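PDB 4BGF: arylamine n-acetyltransferase NAT from Mycobacterium tuberculosis, which catalyses transfer of an acetyl group from acetyl-coenzyme A to arylamines, probably through an acetylated enzyme intermediate as in other members of its family. Local coordinates for residues A[94-99]-A[173-178]. Residues are numbered along the deposited sequence; the frame is centred on the assembly and turned at random.
Sequences RVVWKL and WQTLYE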
loop_
_atom_site.group_PDB
_atom_site.type_symbol
_atom_site.label_atom_id
_atom_site.label_comp_id
_atom_site.label_asym_id
_atom_site.label_seq_id
_atom_site.Cartn_x
_atom_site.Cartn_y
_atom_site.Cartn_z
ATOM N N ARG A 94 6.406 11.320 4.193
ATOM C CA ARG A 94 7.753 10.817 4.386
ATOM C C ARG A 94 7.686 9.704 5.403
ATOM O O ARG A 94 7.172 9.886 6.498
ATOM C CB ARG A 94 8.720 11.893 4.896
ATOM C CG ARG A 94 8.691 13.206 4.157
ATOM C CD ARG A 94 9.633 14.144 4.825
ATOM N NE ARG A 94 9.503 15.494 4.314
ATOM C CZ ARG A 94 10.069 15.960 3.204
ATOM N NH1 ARG A 94 10.832 15.197 2.433
ATOM N NH2 ARG A 94 9.830 17.211 2.860
ATOM N N VAL A 95 8.253 8.560 5.042
ATOM C CA VAL A 95 8.214 7.377 5.882
ATOM C C VAL A 95 9.353 7.433 6.896
ATOM O O VAL A 95 10.522 7.397 6.522
ATOM C CB VAL A 95 8.327 6.102 5.019
ATOM C CG1 VAL A 95 8.263 4.861 5.874
ATOM C CG2 VAL A 95 7.229 6.074 3.995
ATOM N N VAL A 96 8.995 7.541 8.176
ATOM C CA VAL A 96 9.982 7.558 9.247
ATOM C C VAL A 96 9.966 6.293 10.138
ATOM O O VAL A 96 10.632 6.267 11.177
ATOM C CB VAL A 96 9.826 8.821 10.126
ATOM C CG1 VAL A 96 10.117 10.083 9.322
ATOM C CG2 VAL A 96 8.455 8.870 10.731
ATOM N N TRP A 97 9.250 5.252 9.708
ATOM C CA TRP A 97 9.097 4.047 10.507
ATOM C C TRP A 97 10.416 3.432 10.892
ATOM O O TRP A 97 11.295 3.284 10.046
ATOM C CB TRP A 97 8.340 2.984 9.762
ATOM C CG TRP A 97 7.724 1.947 10.671
ATOM C CD1 TRP A 97 7.681 1.957 12.040
ATOM C CD2 TRP A 97 7.074 0.741 10.262
ATOM N NE1 TRP A 97 7.042 0.825 12.506
ATOM C CE2 TRP A 97 6.660 0.064 11.436
ATOM C CE3 TRP A 97 6.810 0.166 9.018
ATOM C CZ2 TRP A 97 5.984 -1.148 11.397
ATOM C CZ3 TRP A 97 6.148 -1.038 8.980
ATOM C CH2 TRP A 97 5.738 -1.684 10.161
ATOM N N LYS A 98 10.531 3.075 12.172
ATOM C CA LYS A 98 11.707 2.421 12.709
ATOM C C LYS A 98 12.900 3.367 12.758
ATOM O O LYS A 98 14.032 2.908 12.752
ATOM C CB LYS A 98 12.026 1.152 11.910
ATOM C CG LYS A 98 10.862 0.179 11.912
ATOM C CD LYS A 98 10.935 -0.867 10.823
ATOM C CE LYS A 98 9.605 -1.572 10.694
ATOM N NZ LYS A 98 9.718 -2.910 10.067
ATOM N N LEU A 99 12.646 4.676 12.814
ATOM C CA LEU A 99 13.694 5.649 13.142
ATOM C C LEU A 99 14.806 5.518 12.071
ATOM O O LEU A 99 14.436 5.308 10.914
ATOM C CB LEU A 99 14.192 5.388 14.555
ATOM C CG LEU A 99 13.266 5.191 15.753
ATOM C CD1 LEU A 99 13.744 4.025 16.608
ATOM C CD2 LEU A 99 13.221 6.491 16.590
ATOM N N TRP A 173 3.042 2.485 20.682
ATOM C CA TRP A 173 2.676 3.296 19.523
ATOM C C TRP A 173 3.896 3.476 18.610
ATOM O O TRP A 173 4.935 3.979 19.045
ATOM C CB TRP A 173 2.147 4.647 19.963
ATOM C CG TRP A 173 0.731 4.633 20.385
ATOM C CD1 TRP A 173 0.261 4.836 21.647
ATOM C CD2 TRP A 173 -0.422 4.407 19.559
ATOM N NE1 TRP A 173 -1.109 4.744 21.661
ATOM C CE2 TRP A 173 -1.551 4.487 20.389
ATOM C CE3 TRP A 173 -0.611 4.153 18.201
ATOM C CZ2 TRP A 173 -2.844 4.321 19.907
ATOM C CZ3 TRP A 173 -1.907 3.987 17.730
ATOM C CH2 TRP A 173 -2.999 4.068 18.580
ATOM N N GLN A 174 3.775 3.050 17.351
ATOM C CA GLN A 174 4.883 3.105 16.383
ATOM C C GLN A 174 4.585 4.065 15.238
ATOM O O GLN A 174 3.566 3.952 14.584
ATOM C CB GLN A 174 5.176 1.706 15.836
ATOM C CG GLN A 174 6.178 0.911 16.654
ATOM C CD GLN A 174 6.575 -0.389 15.996
ATOM O OE1 GLN A 174 5.825 -0.944 15.206
ATOM N NE2 GLN A 174 7.761 -0.883 16.322
ATOM N N THR A 175 5.494 4.993 14.978
ATOM C CA THR A 175 5.258 6.050 13.997
ATOM C C THR A 175 5.581 5.565 12.587
ATOM O O THR A 175 6.683 5.127 12.294
ATOM C CB THR A 175 6.054 7.331 14.343
ATOM O OG1 THR A 175 5.632 7.843 15.621
ATOM C CG2 THR A 175 5.820 8.388 13.305
ATOM N N LEU A 176 4.588 5.613 11.722
ATOM C CA LEU A 176 4.738 5.068 10.381
ATOM C C LEU A 176 5.288 6.106 9.412
ATOM O O LEU A 176 6.322 5.897 8.780
ATOM C CB LEU A 176 3.401 4.520 9.913
ATOM C CG LEU A 176 2.813 3.564 10.951
ATOM C CD1 LEU A 176 1.466 3.084 10.484
ATOM C CD2 LEU A 176 3.739 2.371 11.235
ATOM N N TYR A 177 4.597 7.235 9.341
ATOM C CA TYR A 177 4.973 8.308 8.453
ATOM C C TYR A 177 4.417 9.652 8.882
ATOM O O TYR A 177 3.556 9.742 9.757
ATOM C CB TYR A 177 4.536 7.987 7.031
ATOM C CG TYR A 177 3.054 7.716 6.835
ATOM C CD1 TYR A 177 2.119 8.732 6.903
ATOM C CD2 TYR A 177 2.613 6.457 6.541
ATOM C CE1 TYR A 177 0.806 8.493 6.712
ATOM C CE2 TYR A 177 1.296 6.210 6.344
ATOM C CZ TYR A 177 0.398 7.234 6.422
ATOM O OH TYR A 177 -0.928 6.971 6.200
ATOM N N GLU A 178 4.939 10.697 8.261
ATOM C CA GLU A 178 4.519 12.061 8.535
ATOM C C GLU A 178 4.064 12.743 7.226
ATOM O O GLU A 178 4.637 12.512 6.166
ATOM C CB GLU A 178 5.656 12.834 9.219
ATOM C CG GLU A 178 6.949 12.867 8.428
ATOM C CD GLU A 178 8.149 13.253 9.265
ATOM O OE1 GLU A 178 7.952 13.745 10.393
ATOM O OE2 GLU A 178 9.289 13.069 8.789
#
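The indole of Trp97 lies between Leu176, on the facing strand, and its own neighbour Lys98. Leu176 CD2 sits over one face, 3.7 Å from the centroid of the five-membered ring and 9° off its normal, a CH-pi contact. The aliphatic CE of Lys98 covers the opposite face. At the edge, Trp97 NE1 gives a weak hydrogen bond, 3.4 Å long, to Gln174 OE1, the amide standing nearly upright to the indole plane. Trp97 CG is anti to the backbone N (chi1 -159°), which swings the ring alongside the Leu176 side chain. At the backbone, Trp97 CA approaches Thr175 O at 3.2 Å in a CA-H...O contact.

The backbones illustrate how an antiparallel pair comes apart at a strand end. Arg94 and Glu178 form a regular hydrogen-bonded pair, Arg94 N to Glu178 O at 2.9 Å and Glu178 N to Arg94 O at 3.0 Å. Two residues on, Val96 N reaches Leu176 O only weakly, bent to 131°, as the chain enters a type II turn from Val96 to Leu99. From the first residue of this turn, Val96 CG2 meets Thr175 CG2 at 3.7 Å, while CG1 rests against the Glu178 carboxylate. Arg94 NH1 hydrogen-bonds to Pro106 O, and its charged group is not in contact with the Glu178 carboxylate.

Strands 87-95 and 173-179 are central neighbours in an antiparallel sheet, flanked by 110-116 and 162-168 respectively. Tyr177 extends from this seam to His110, Phe130 and Asp127; His110 and Asp127, with Cys70, probably form the family's catalytic triad.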